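Local atomic coordinates of iron binding protein FbpA (Mannheimia haemolytica, PDB entry 1Q35), a protein that binds ferric ion and, as a bacterial solute-binding protein of the periplasm, probably hands it on for uptake into the cell. Residues 181-184 against 185-189; 113-116 against 117-121; 304-307 against 308-312; 58-61 against 62-66. One frame throughout, in Å; residues are numbered along the deposited sequence. Where two conformers were deposited one is given.

Interaction 1: residues 181-184 against 185-189; sequences QVKA and IKEGI
Lys183 and Glu187, one helical turn apart, lie across each other on the outer side of the helix at a slant. The lysine leaves the backbone with CG anti to N (chi1 -175°) and runs on extended, while the glutamate CG turns to the side of its own N (chi1 -68°), which swings the carboxylate back over the lysine chain. The carboxylate oxygen OE1 touches the methylenes of the lysine, not its amino group: Glu187 OE1 lies 3.4 Å from Lys183 CE, whereas Lys183 NZ and Glu187 OE1 are 4.2 Å apart, longer than a salt bridge. The opposite charges may still attract weakly. Glu187 CG also rests on Lys183 O at 3.4 Å, beside the backbone bond from Glu187 N to that same oxygen.

On the inner side Ile185 takes a different course. Its CG1 approaches Gln181 O, and its side chain packs on Tyr106 and Ser193, residues of two neighbouring strands. The amide of Gln181 is held by Arg172, Gln175 and Gly177, outside this turn.

At the end of the helix Ile189 folds back so that its CB stands 4.1 Å from Ala184 CB, an apolar touch across the closing turn. Gly188 makes this reversal in the left-handed region of backbone angles, with a phi of 96°; a weak side branch runs from its N to Ala184 O. Together with that positive phi, the bonds from Ile189 N to Ala184 O (3.0 Å) and from Gly188 N to Ile185 O (3.1 Å) form the Schellman motif that ends helix 178-187.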
ATOM      1  N   GLN A 181       5.277  -9.554  11.022  1.00  9.36           N
ATOM      2  CA  GLN A 181       4.283  -9.612  12.091  1.00  9.43           C
ATOM      3  C   GLN A 181       3.525 -10.930  12.052  1.00  9.20           C
ATOM      4  O   GLN A 181       3.129 -11.452  13.097  1.00  9.83           O
ATOM      5  CB  GLN A 181       3.275  -8.456  12.039  1.00  9.28           C
ATOM      6  CG  GLN A 181       3.831  -7.083  11.708  1.00  9.81           C
ATOM      7  CD  GLN A 181       4.980  -6.675  12.602  1.00 11.36           C
ATOM      8  OE1 GLN A 181       4.882  -6.758  13.820  1.00 13.18           O
ATOM      9  NE2 GLN A 181       6.065  -6.214  11.996  1.00 10.50           N
ATOM     10  N   VAL A 182       3.301 -11.454  10.853  1.00  9.04           N
ATOM     11  CA  VAL A 182       2.626 -12.742  10.694  1.00  9.24           C
ATOM     12  C   VAL A 182       3.551 -13.900  11.105  1.00  9.61           C
ATOM     13  O   VAL A 182       3.098 -14.887  11.685  1.00  9.76           O
ATOM     14  CB  VAL A 182       2.051 -12.913   9.270  1.00  9.02           C
ATOM     15  CG1 VAL A 182       1.336 -14.247   9.145  1.00  9.30           C
ATOM     16  CG2 VAL A 182       1.095 -11.747   8.955  1.00  9.12           C
ATOM     17  N   LYS A 183       4.850 -13.779  10.847  1.00 10.03           N
ATOM     18  CA  LYS A 183       5.818 -14.720  11.409  1.00 10.67           C
ATOM     19  C   LYS A 183       5.703 -14.737  12.930  1.00 10.71           C
ATOM     20  O   LYS A 183       5.750 -15.800  13.549  1.00 10.82           O
ATOM     21  CB  LYS A 183       7.239 -14.335  10.994  1.00 11.14           C
ATOM     22  CG  LYS A 183       8.317 -15.323  11.434  1.00 13.07           C
ATOM     23  CD  LYS A 183       9.707 -14.838  11.054  1.00 15.83           C
ATOM     24  CE  LYS A 183      10.753 -15.932  11.211  1.00 18.14           C
ATOM     25  NZ  LYS A 183      12.139 -15.383  11.188  1.00 20.46           N
ATOM     26  N   ALA A 184       5.544 -13.564  13.531  1.00 10.53           N
ATOM     27  CA  ALA A 184       5.427 -13.458  14.977  1.00 10.71           C
ATOM     28  C   ALA A 184       4.140 -14.110  15.482  1.00 10.18           C
ATOM     29  O   ALA A 184       4.136 -14.692  16.557  1.00 10.66           O
ATOM     30  CB  ALA A 184       5.508 -12.005  15.414  1.00 10.90           C
ATOM     31  N   ILE A 185       3.052 -14.025  14.717  1.00  9.98           N
ATOM     32  CA  ILE A 185       1.828 -14.752  15.049  1.00 10.48           C
ATOM     33  C   ILE A 185       2.113 -16.257  15.045  1.00 10.55           C
ATOM     34  O   ILE A 185       1.735 -16.982  15.972  1.00 10.60           O
ATOM     35  CB  ILE A 185       0.676 -14.406  14.066  1.00 10.48           C
ATOM     36  CG1 ILE A 185       0.211 -12.957  14.269  1.00 10.28           C
ATOM     37  CG2 ILE A 185      -0.485 -15.382  14.264  1.00 10.70           C
ATOM     38  CD1 ILE A 185      -0.808 -12.474  13.243  1.00 10.87           C
ATOM     39  N   LYS A 186       2.780 -16.733  14.005  1.00 10.88           N
ATOM     40  CA  LYS A 186       3.111 -18.153  13.915  1.00 11.82           C
ATOM     41  C   LYS A 186       3.917 -18.610  15.138  1.00 11.95           C
ATOM     42  O   LYS A 186       3.650 -19.680  15.694  1.00 11.98           O
ATOM     43  CB  LYS A 186       3.876 -18.439  12.622  1.00 12.64           C
ATOM     44  CG  LYS A 186       4.284 -19.891  12.434  1.00 14.99           C
ATOM     45  CD  LYS A 186       5.779 -20.067  12.518  1.00 18.29           C
ATOM     46  CE  LYS A 186       6.199 -21.449  12.053  1.00 19.32           C
ATOM     47  NZ  LYS A 186       7.549 -21.790  12.572  1.00 21.15           N
ATOM     48  N   GLU A 187       4.878 -17.796  15.561  1.00 12.12           N
ATOM     49  CA  GLU A 187       5.761 -18.144  16.679  1.00 12.82           C
ATOM     50  C   GLU A 187       5.099 -18.001  18.055  1.00 12.43           C
ATOM     51  O   GLU A 187       5.637 -18.473  19.051  1.00 12.61           O
ATOM     52  CB  GLU A 187       7.039 -17.308  16.619  1.00 13.58           C
ATOM     53  CG  GLU A 187       7.924 -17.659  15.435  1.00 16.40           C
ATOM     54  CD  GLU A 187       9.159 -16.783  15.321  1.00 20.25           C
ATOM     55  OE1 GLU A 187       9.931 -16.984  14.363  1.00 23.05           O
ATOM     56  OE2 GLU A 187       9.361 -15.896  16.177  1.00 23.24           O
ATOM     57  N   GLY A 188       3.935 -17.361  18.117  1.00 12.16           N
ATOM     58  CA  GLY A 188       3.192 -17.217  19.355  1.00 12.25           C
ATOM     59  C   GLY A 188       3.418 -15.910  20.094  1.00 12.67           C
ATOM     60  O   GLY A 188       2.866 -15.717  21.167  1.00 13.64           O
ATOM     61  N   ILE A 189       4.209 -15.011  19.517  1.00 12.64           N
ATOM     62  CA  ILE A 189       4.535 -13.728  20.145  1.00 13.35           C
ATOM     63  C   ILE A 189       3.328 -12.801  20.196  1.00 13.19           C
ATOM     64  O   ILE A 189       3.148 -12.041  21.142  1.00 14.20           O
ATOM     65  CB  ILE A 189       5.694 -13.043  19.377  1.00 13.83           C
ATOM     66  CG1 ILE A 189       6.992 -13.851  19.512  0.65 14.67           C
ATOM     67  CG2 ILE A 189       5.887 -11.603  19.844  1.00 14.42           C
ATOM     68  CD1 ILE A 189       7.511 -13.993  20.933  0.65 15.36           C
TER

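Interaction 2: residues 113-116 against 117-121; sequences GKLP and AGFDY
Leu115 and Phe119 meet across a type II beta turn that runs from Pro116 to Phe119 in the long loop between strands 96-108 and 133-134. Ala117, the first of the two central residues, directs its methyl away from the preceding segment. Gly118 follows with a positive phi of 100°, the conformation expected at the third position of this turn, and its N is bonded to Ser222 OG. Phe119 then closes the turn: its N donates to Pro116 O at 3.2 Å. Its CG stands anti to the backbone N (chi1 -160°), which brings the ring back against Leu115. Both methyls of the leucine lie over one face of the ring, Leu115 CD1 above Phe119 CD2 at 3.6 Å. The other methyl makes a CH-pi contact, with Leu115 CD2 4.0 Å from the centroid of the Phe119 ring and 14° off its normal. Pro116 CD approaches the ring obliquely, 4.1 Å from Phe119 CD1. Ile105 of strand 96-108 touches both Leu115 and Phe119, joining the turn to the sheet. Beyond the ring, Tyr121 turns to other parts of the fold, its OH bonded to Arg103 O and His228 N.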
ATOM      1  N   GLY A 113      -8.825 -17.237  16.042  1.00 10.92           N
ATOM      2  CA  GLY A 113      -9.791 -17.602  15.030  1.00 11.10           C
ATOM      3  C   GLY A 113     -10.183 -16.388  14.198  1.00 11.64           C
ATOM      4  O   GLY A 113      -9.495 -15.362  14.178  1.00 11.55           O
ATOM      5  N   LYS A 114     -11.303 -16.512  13.502  1.00 12.46           N
ATOM      6  CA  LYS A 114     -11.803 -15.458  12.629  1.00 13.67           C
ATOM      7  C   LYS A 114     -12.477 -14.372  13.456  1.00 13.48           C
ATOM      8  O   LYS A 114     -13.151 -14.659  14.445  1.00 15.10           O
ATOM      9  CB  LYS A 114     -12.797 -16.054  11.636  1.00 14.78           C
ATOM     10  CG  LYS A 114     -13.079 -15.207  10.419  1.00 17.55           C
ATOM     11  CD  LYS A 114     -14.020 -15.934   9.467  1.00 20.56           C
ATOM     12  CE  LYS A 114     -15.473 -15.792   9.898  1.00 22.01           C
ATOM     13  NZ  LYS A 114     -15.833 -16.605  11.096  1.00 23.77           N
ATOM     14  N   LEU A 115     -12.293 -13.118  13.061  1.00 12.53           N
ATOM     15  CA  LEU A 115     -12.946 -12.005  13.739  1.00 12.10           C
ATOM     16  C   LEU A 115     -14.413 -11.953  13.337  1.00 11.79           C
ATOM     17  O   LEU A 115     -14.749 -12.269  12.201  1.00 11.73           O
ATOM     18  CB  LEU A 115     -12.264 -10.689  13.373  1.00 11.76           C
ATOM     19  CG  LEU A 115     -10.798 -10.639  13.798  1.00 13.07           C
ATOM     20  CD1 LEU A 115     -10.145  -9.378  13.283  1.00 13.78           C
ATOM     21  CD2 LEU A 115     -10.664 -10.741  15.317  1.00 14.03           C
ATOM     22  N   PRO A 116     -15.287 -11.549  14.256  1.00 11.90           N
ATOM     23  CA  PRO A 116     -16.720 -11.450  13.955  1.00 11.87           C
ATOM     24  C   PRO A 116     -17.028 -10.248  13.080  1.00 11.27           C
ATOM     25  O   PRO A 116     -16.279  -9.264  13.085  1.00 11.28           O
ATOM     26  CB  PRO A 116     -17.349 -11.256  15.335  1.00 12.32           C
ATOM     27  CG  PRO A 116     -16.297 -10.551  16.118  1.00 12.75           C
ATOM     28  CD  PRO A 116     -14.992 -11.129  15.635  1.00 12.26           C
ATOM     29  N   ALA A 117     -18.128 -10.316  12.339  1.00 11.03           N
ATOM     30  CA  ALA A 117     -18.630  -9.152  11.627  1.00 10.77           C
ATOM     31  C   ALA A 117     -18.798  -7.996  12.608  1.00 10.50           C
ATOM     32  O   ALA A 117     -19.259  -8.180  13.736  1.00 10.74           O
ATOM     33  CB  ALA A 117     -19.955  -9.469  10.948  1.00 11.01           C
ATOM     34  N   GLY A 118     -18.399  -6.808  12.167  1.00  9.97           N
ATOM     35  CA  GLY A 118     -18.430  -5.608  12.983  1.00  9.84           C
ATOM     36  C   GLY A 118     -17.093  -5.232  13.596  1.00  9.64           C
ATOM     37  O   GLY A 118     -16.950  -4.124  14.101  1.00 10.09           O
ATOM     38  N   PHE A 119     -16.112  -6.131  13.555  1.00  9.33           N
ATOM     39  CA  PHE A 119     -14.797  -5.853  14.136  1.00  9.19           C
ATOM     40  C   PHE A 119     -14.095  -4.726  13.385  1.00  9.04           C
ATOM     41  O   PHE A 119     -14.056  -4.711  12.165  1.00  9.18           O
ATOM     42  CB  PHE A 119     -13.928  -7.113  14.141  1.00  9.78           C
ATOM     43  CG  PHE A 119     -12.780  -7.054  15.112  1.00 10.07           C
ATOM     44  CD1 PHE A 119     -12.881  -7.646  16.365  1.00 11.54           C
ATOM     45  CD2 PHE A 119     -11.595  -6.399  14.783  1.00 10.34           C
ATOM     46  CE1 PHE A 119     -11.824  -7.602  17.261  1.00 11.97           C
ATOM     47  CE2 PHE A 119     -10.531  -6.358  15.684  1.00 11.20           C
ATOM     48  CZ  PHE A 119     -10.653  -6.955  16.918  1.00 11.74           C
ATOM     49  N   ASP A 120     -13.511  -3.807  14.142  1.00  8.91           N
ATOM     50  CA  ASP A 120     -12.949  -2.566  13.622  1.00  8.83           C
ATOM     51  C   ASP A 120     -11.481  -2.485  14.034  1.00  8.28           C
ATOM     52  O   ASP A 120     -11.089  -3.043  15.060  1.00  8.86           O
ATOM     53  CB  ASP A 120     -13.734  -1.408  14.245  1.00  9.02           C
ATOM     54  CG  ASP A 120     -13.548  -0.089  13.534  1.00  9.73           C
ATOM     55  OD1 ASP A 120     -12.402   0.402  13.415  1.00 10.03           O
ATOM     56  OD2 ASP A 120     -14.534   0.556  13.122  1.00 11.16           O
ATOM     57  N   TYR A 121     -10.668  -1.778  13.251  1.00  8.29           N
ATOM     58  CA  TYR A 121      -9.335  -1.365  13.714  1.00  8.03           C
ATOM     59  C   TYR A 121      -9.377  -0.854  15.154  1.00  8.15           C
ATOM     60  O   TYR A 121      -8.504  -1.175  15.954  1.00  8.13           O
ATOM     61  CB  TYR A 121      -8.754  -0.263  12.817  1.00  8.10           C
ATOM     62  CG  TYR A 121      -8.690  -0.658  11.365  1.00  7.64           C
ATOM     63  CD1 TYR A 121      -7.635  -1.415  10.870  1.00  7.45           C
ATOM     64  CD2 TYR A 121      -9.712  -0.309  10.487  1.00  7.80           C
ATOM     65  CE1 TYR A 121      -7.590  -1.797   9.538  1.00  7.53           C
ATOM     66  CE2 TYR A 121      -9.678  -0.694   9.159  1.00  8.00           C
ATOM     67  CZ  TYR A 121      -8.617  -1.432   8.691  1.00  7.63           C
ATOM     68  OH  TYR A 121      -8.600  -1.824   7.376  1.00  7.85           O
TER

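Interaction 3: residues 304-307 against 308-312; sequences ALKL and VDEVK
Leu307 and Val311 meet on the buried side of helix 301-311, where both valine methyls lie against the leucine carbonyl: CG1 is 3.4 Å and CG2 3.5 Å from Leu307 O. The same oxygen accepts Val311 N at 3.0 Å. One turn earlier Val308 CG2 rests on Ala304 O in a similar way. These apolar side chains pack on helix 141-168, Leu307 against Leu163 and Val308 against Phe147.

On the solvent side, where Lys306 and Asp309 are exposed, the contact is looser and partly carried by water. The first torsions (chi1 -174° in Lys306, -72° in Glu310) bring the two chains together, with Glu310 OE1 3.5 Å from Lys306 CG. A bend at chi4 (71°) turns only Lys306 NZ, which stays 4.4 Å from Glu310 OE1. Water spans the gap, accepting from Lys306 NZ and donating to Glu310 OE1. A second water donates to Asp309 OD2 and, over a longer distance, to Lys306 O.

At the C-terminal end Lys312 curls back: its NZ donates to Asp309 O at 2.9 Å and forms a long, weak salt bridge with Asp309 OD1. Lys312 N reaches Asp309 O from the other face of the carbonyl, part of the Schellman motif closing the helix. Glu310 OE2 pairs with Lys160 of helix 141-168. Lys312 and Lys167, which binds Val311 O and Lys312 O, probably offset some of the negative end of the helix dipole.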
ATOM      1  N   ALA A 304      -1.615  12.865  10.945  1.00  8.03           N
ATOM      2  CA  ALA A 304      -1.449  11.509  11.462  1.00  8.14           C
ATOM      3  C   ALA A 304      -0.010  11.274  11.916  1.00  8.56           C
ATOM      4  O   ALA A 304       0.220  10.690  12.968  1.00  8.64           O
ATOM      5  CB  ALA A 304      -1.844  10.485  10.410  1.00  8.29           C
ATOM      6  N   LEU A 305       0.951  11.726  11.124  1.00  9.14           N
ATOM      7  CA  LEU A 305       2.354  11.558  11.488  1.00 10.15           C
ATOM      8  C   LEU A 305       2.660  12.303  12.785  1.00 10.17           C
ATOM      9  O   LEU A 305       3.408  11.813  13.627  1.00 10.77           O
ATOM     10  CB  LEU A 305       3.262  12.036  10.355  1.00 10.91           C
ATOM     11  CG  LEU A 305       4.754  11.743  10.528  1.00 12.54           C
ATOM     12  CD1 LEU A 305       5.013  10.244  10.558  1.00 13.87           C
ATOM     13  CD2 LEU A 305       5.549  12.400   9.421  1.00 13.72           C
ATOM     14  N   LYS A 306       2.053  13.473  12.954  1.00 10.16           N
ATOM     15  CA  LYS A 306       2.201  14.255  14.174  1.00 10.87           C
ATOM     16  C   LYS A 306       1.686  13.481  15.384  1.00 10.18           C
ATOM     17  O   LYS A 306       2.323  13.476  16.438  1.00 10.61           O
ATOM     18  CB  LYS A 306       1.461  15.584  14.022  1.00 11.54           C
ATOM     19  CG  LYS A 306       1.638  16.571  15.151  1.00 14.16           C
ATOM     20  CD  LYS A 306       0.975  17.900  14.791  1.00 16.81           C
ATOM     21  CE  LYS A 306       1.153  18.951  15.869  1.00 18.86           C
ATOM     22  NZ  LYS A 306       2.553  19.452  15.969  1.00 20.87           N
ATOM     23  N   LEU A 307       0.544  12.810  15.246  1.00  9.33           N
ATOM     24  CA  LEU A 307       0.009  12.022  16.353  1.00  9.30           C
ATOM     25  C   LEU A 307       0.924  10.860  16.711  1.00  9.20           C
ATOM     26  O   LEU A 307       1.126  10.572  17.888  1.00  9.57           O
ATOM     27  CB  LEU A 307      -1.377  11.470  16.036  1.00  9.26           C
ATOM     28  CG  LEU A 307      -2.475  12.510  15.841  1.00  9.23           C
ATOM     29  CD1 LEU A 307      -3.807  11.825  15.612  1.00  9.47           C
ATOM     30  CD2 LEU A 307      -2.571  13.470  17.017  1.00 10.21           C
ATOM     31  N   VAL A 308       1.464  10.191  15.699  1.00  9.47           N
ATOM     32  CA  VAL A 308       2.375   9.065  15.927  1.00  9.90           C
ATOM     33  C   VAL A 308       3.594   9.537  16.727  1.00 10.37           C
ATOM     34  O   VAL A 308       4.049   8.859  17.649  1.00 11.06           O
ATOM     35  CB  VAL A 308       2.794   8.410  14.589  1.00  9.75           C
ATOM     36  CG1 VAL A 308       3.923   7.410  14.795  1.00 10.26           C
ATOM     37  CG2 VAL A 308       1.601   7.718  13.944  1.00  9.87           C
ATOM     38  N   ASP A 309       4.102  10.713  16.377  1.00 11.02           N
ATOM     39  CA  ASP A 309       5.214  11.318  17.102  1.00 11.91           C
ATOM     40  C   ASP A 309       4.829  11.677  18.535  1.00 11.73           C
ATOM     41  O   ASP A 309       5.590  11.404  19.463  1.00 12.23           O
ATOM     42  CB  ASP A 309       5.724  12.558  16.367  1.00 12.95           C
ATOM     43  CG  ASP A 309       6.889  13.209  17.077  1.00 16.33           C
ATOM     44  OD1 ASP A 309       7.926  12.537  17.248  1.00 19.61           O
ATOM     45  OD2 ASP A 309       6.848  14.374  17.521  1.00 20.32           O
ATOM     46  N   GLU A 310       3.652  12.271  18.732  1.00 11.56           N
ATOM     47  CA  GLU A 310       3.216  12.681  20.066  1.00 11.93           C
ATOM     48  C   GLU A 310       3.098  11.495  21.014  1.00 12.13           C
ATOM     49  O   GLU A 310       3.499  11.583  22.173  1.00 12.57           O
ATOM     50  CB  GLU A 310       1.878  13.422  20.001  1.00 11.90           C
ATOM     51  CG  GLU A 310       1.975  14.818  19.417  1.00 12.18           C
ATOM     52  CD  GLU A 310       0.624  15.470  19.210  1.00 12.49           C
ATOM     53  OE1 GLU A 310       0.583  16.490  18.499  1.00 13.97           O
ATOM     54  OE2 GLU A 310      -0.384  14.973  19.759  1.00 12.62           O
ATOM     55  N   VAL A 311       2.564  10.377  20.528  1.00 12.05           N
ATOM     56  CA  VAL A 311       2.392   9.203  21.385  1.00 12.18           C
ATOM     57  C   VAL A 311       3.678   8.381  21.501  1.00 12.00           C
ATOM     58  O   VAL A 311       3.728   7.433  22.279  1.00 12.27           O
ATOM     59  CB  VAL A 311       1.208   8.301  20.926  1.00 12.45           C
ATOM     60  CG1 VAL A 311      -0.069   9.119  20.779  1.00 12.38           C
ATOM     61  CG2 VAL A 311       1.525   7.554  19.646  1.00 12.92           C
ATOM     62  N   LYS A 312       4.699   8.746  20.734  1.00 11.94           N
ATOM     63  CA  LYS A 312       5.975   8.029  20.706  1.00 12.38           C
ATOM     64  C   LYS A 312       5.698   6.543  20.495  1.00 12.27           C
ATOM     65  O   LYS A 312       6.098   5.680  21.285  1.00 12.77           O
ATOM     66  CB  LYS A 312       6.803   8.302  21.972  1.00 13.01           C
ATOM     67  CG  LYS A 312       7.239   9.762  22.115  1.00 14.28           C
ATOM     68  CD  LYS A 312       8.251  10.168  21.048  1.00 17.19           C
ATOM     69  CE  LYS A 312       8.784  11.581  21.260  1.00 18.72           C
ATOM     70  NZ  LYS A 312       7.919  12.617  20.627  1.00 19.95           N
TER
HETATM   71  O   HOH W   1       3.069  17.729  18.075  1.00 22.67           O
HETATM   72  O   HOH W   2       4.607  15.788  16.898  1.00 32.83           O

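Interaction 4: residues 58-61 against 62-66; sequences VDIS and RVMEI
Asp59 reaches the backbone N of Arg62 at the start of helix 60-68. From its CB, the chain goes to CG with chi1 168°, anti to the backbone N, and this rotation lays the carboxylate against the amides of the first turn, which lack a helical acceptor. CG comes 3.8 Å from Arg62 N. OD2 accepts from Arg62 N at 3.2 Å, at an N-H...O angle of 138°, and OD1 accepts from Ser61 N, also at 3.2 Å. Both amides approach from above the carboxylate plane. OD1 carries further bonds from outside the turn, to Ser145 OG and Asn230 ND2, which fix the rotation of the group; Ser61 OG also bonds to Ser145. Asp59 O takes Val63 N at 3.2 Å, the first of the regular helical bonds.

The guanidinium of Arg62 is turned elsewhere, its plane 76° from the Asp59 carboxylate, and its NH2 makes a weak bond within a salt bridge to Glu65 OE2. Ile60 CD1 packs loosely beside Val63 CB and Met64 CG. The Asp59 side chain lies about 5 Å from that of Tyr142, a ferric ion ligand in another structure of this protein, so this aspartate N-cap starts its helix beside the iron site.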
ATOM      1  N   VAL A  58       3.672   3.168  -3.639  1.00  8.82           N
ATOM      2  CA  VAL A  58       2.912   2.167  -2.889  1.00  8.96           C
ATOM      3  C   VAL A  58       1.922   2.798  -1.917  1.00  8.78           C
ATOM      4  O   VAL A  58       1.358   2.103  -1.071  1.00  9.24           O
ATOM      5  CB  VAL A  58       3.849   1.212  -2.095  1.00  9.39           C
ATOM      6  CG1 VAL A  58       4.709   0.407  -3.047  1.00 10.48           C
ATOM      7  CG2 VAL A  58       4.712   1.973  -1.105  1.00 10.13           C
ATOM      8  N   ASP A  59       1.705   4.105  -2.027  1.00  8.87           N
ATOM      9  CA  ASP A  59       0.903   4.829  -1.048  1.00  9.07           C
ATOM     10  C   ASP A  59       0.346   6.108  -1.679  1.00  8.97           C
ATOM     11  O   ASP A  59       1.088   6.864  -2.309  1.00  9.45           O
ATOM     12  CB  ASP A  59       1.787   5.126   0.169  1.00  9.73           C
ATOM     13  CG  ASP A  59       1.176   6.118   1.127  1.00  9.83           C
ATOM     14  OD1 ASP A  59      -0.036   6.003   1.443  1.00  9.34           O
ATOM     15  OD2 ASP A  59       1.859   7.045   1.615  1.00 11.93           O
ATOM     16  N   ILE A  60      -0.949   6.350  -1.507  1.00  8.68           N
ATOM     17  CA  ILE A  60      -1.571   7.577  -2.002  1.00  8.78           C
ATOM     18  C   ILE A  60      -0.939   8.815  -1.384  1.00  8.59           C
ATOM     19  O   ILE A  60      -0.821   9.841  -2.052  1.00  9.08           O
ATOM     20  CB  ILE A  60      -3.102   7.576  -1.758  1.00  8.94           C
ATOM     21  CG1 ILE A  60      -3.749   8.828  -2.365  1.00  9.55           C
ATOM     22  CG2 ILE A  60      -3.440   7.501  -0.263  1.00  8.86           C
ATOM     23  CD1 ILE A  60      -3.683   8.899  -3.872  1.00 10.76           C
ATOM     24  N   SER A  61      -0.524   8.743  -0.124  1.00  8.71           N
ATOM     25  CA  SER A  61       0.042   9.923   0.506  1.00  9.08           C
ATOM     26  C   SER A  61       1.373  10.328  -0.134  1.00  9.43           C
ATOM     27  O   SER A  61       1.633  11.517  -0.299  1.00 10.11           O
ATOM     28  CB  SER A  61       0.155   9.740   2.011  1.00  9.12           C
ATOM     29  OG  SER A  61      -1.137   9.555   2.565  1.00  9.66           O
ATOM     30  N   ARG A  62       2.195   9.356  -0.528  1.00  9.31           N
ATOM     31  CA  ARG A  62       3.418   9.651  -1.280  1.00  9.77           C
ATOM     32  C   ARG A  62       3.095  10.247  -2.648  1.00  9.72           C
ATOM     33  O   ARG A  62       3.753  11.192  -3.096  1.00 10.00           O
ATOM     34  CB  ARG A  62       4.274   8.397  -1.461  1.00 10.02           C
ATOM     35  CG  ARG A  62       5.597   8.632  -2.196  1.00 11.63           C
ATOM     36  CD  ARG A  62       6.633   9.406  -1.400  1.00 14.00           C
ATOM     37  NE  ARG A  62       7.330   8.553  -0.444  1.00 15.92           N
ATOM     38  CZ  ARG A  62       8.202   8.986   0.461  1.00 16.93           C
ATOM     39  NH1 ARG A  62       8.776   8.118   1.282  1.00 17.99           N
ATOM     40  NH2 ARG A  62       8.516  10.274   0.550  1.00 17.76           N
ATOM     41  N   VAL A  63       2.095   9.690  -3.319  1.00  9.64           N
ATOM     42  CA  VAL A  63       1.646  10.219  -4.601  1.00  9.83           C
ATOM     43  C   VAL A  63       1.298  11.695  -4.479  1.00 10.08           C
ATOM     44  O   VAL A  63       1.738  12.511  -5.294  1.00 10.56           O
ATOM     45  CB  VAL A  63       0.412   9.455  -5.127  1.00  9.79           C
ATOM     46  CG1 VAL A  63      -0.255  10.204  -6.266  1.00 10.12           C
ATOM     47  CG2 VAL A  63       0.803   8.058  -5.579  1.00  9.86           C
ATOM     48  N   MET A  64       0.518  12.047  -3.465  1.00 10.20           N
ATOM     49  CA  MET A  64       0.081  13.431  -3.307  1.00 10.81           C
ATOM     50  C   MET A  64       1.219  14.333  -2.841  1.00 11.28           C
ATOM     51  O   MET A  64       1.254  15.499  -3.210  1.00 11.80           O
ATOM     52  CB  MET A  64      -1.128  13.528  -2.372  1.00 10.96           C
ATOM     53  CG  MET A  64      -2.374  12.850  -2.906  1.00 11.22           C
ATOM     54  SD  MET A  64      -2.772  13.265  -4.623  1.00 13.76           S
ATOM     55  CE  MET A  64      -2.936  15.034  -4.522  1.00 14.98           C
ATOM     56  N   GLU A  65       2.180  13.810  -2.082  1.00 11.59           N
ATOM     57  CA  GLU A  65       3.383  14.574  -1.749  1.00 12.21           C
ATOM     58  C   GLU A  65       4.081  15.022  -3.036  1.00 12.23           C
ATOM     59  O   GLU A  65       4.471  16.185  -3.176  1.00 12.94           O
ATOM     60  CB  GLU A  65       4.351  13.745  -0.900  1.00 12.44           C
ATOM     61  CG  GLU A  65       5.615  14.499  -0.499  1.00 13.65           C
ATOM     62  CD  GLU A  65       6.678  13.616   0.130  1.00 15.69           C
ATOM     63  OE1 GLU A  65       7.782  14.137   0.412  1.00 18.52           O
ATOM     64  OE2 GLU A  65       6.423  12.409   0.343  1.00 17.05           O
ATOM     65  N   ILE A  66       4.224  14.092  -3.974  1.00 12.08           N
ATOM     66  CA  ILE A  66       4.902  14.352  -5.242  1.00 12.34           C
ATOM     67  C   ILE A  66       4.107  15.340  -6.091  1.00 12.44           C
ATOM     68  O   ILE A  66       4.656  16.318  -6.610  1.00 12.68           O
ATOM     69  CB  ILE A  66       5.131  13.016  -6.001  1.00 12.63           C
ATOM     70  CG1 ILE A  66       6.136  12.139  -5.245  1.00 13.03           C
ATOM     71  CG2 ILE A  66       5.610  13.270  -7.428  1.00 12.64           C
ATOM     72  CD1 ILE A  66       6.063  10.667  -5.589  1.00 13.89           C
TER

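Overall arrangement
Along the chain the order is interaction 4, interaction 2, interaction 1, interaction 3. Interactions 1 and 4 lie on opposite sides of the chain's centre, with centres 30 Å apart, and interactions 2 and 4 are likewise opposed. Interactions 1 and 2 are closer, centres 19 Å apart, and both pack on strand 96-108 of the mixed sheet. Helix 141-168 links interactions 3 and 4: helix 301-311 packs against it, and it carries both Ser145, which bonds to the cap of interaction 4, and the iron ligand Tyr142. Helix 178-187 of interaction 1 approaches the same site from elsewhere, placing the side chain of Val182 about 7 Å from that of the ligand Tyr199.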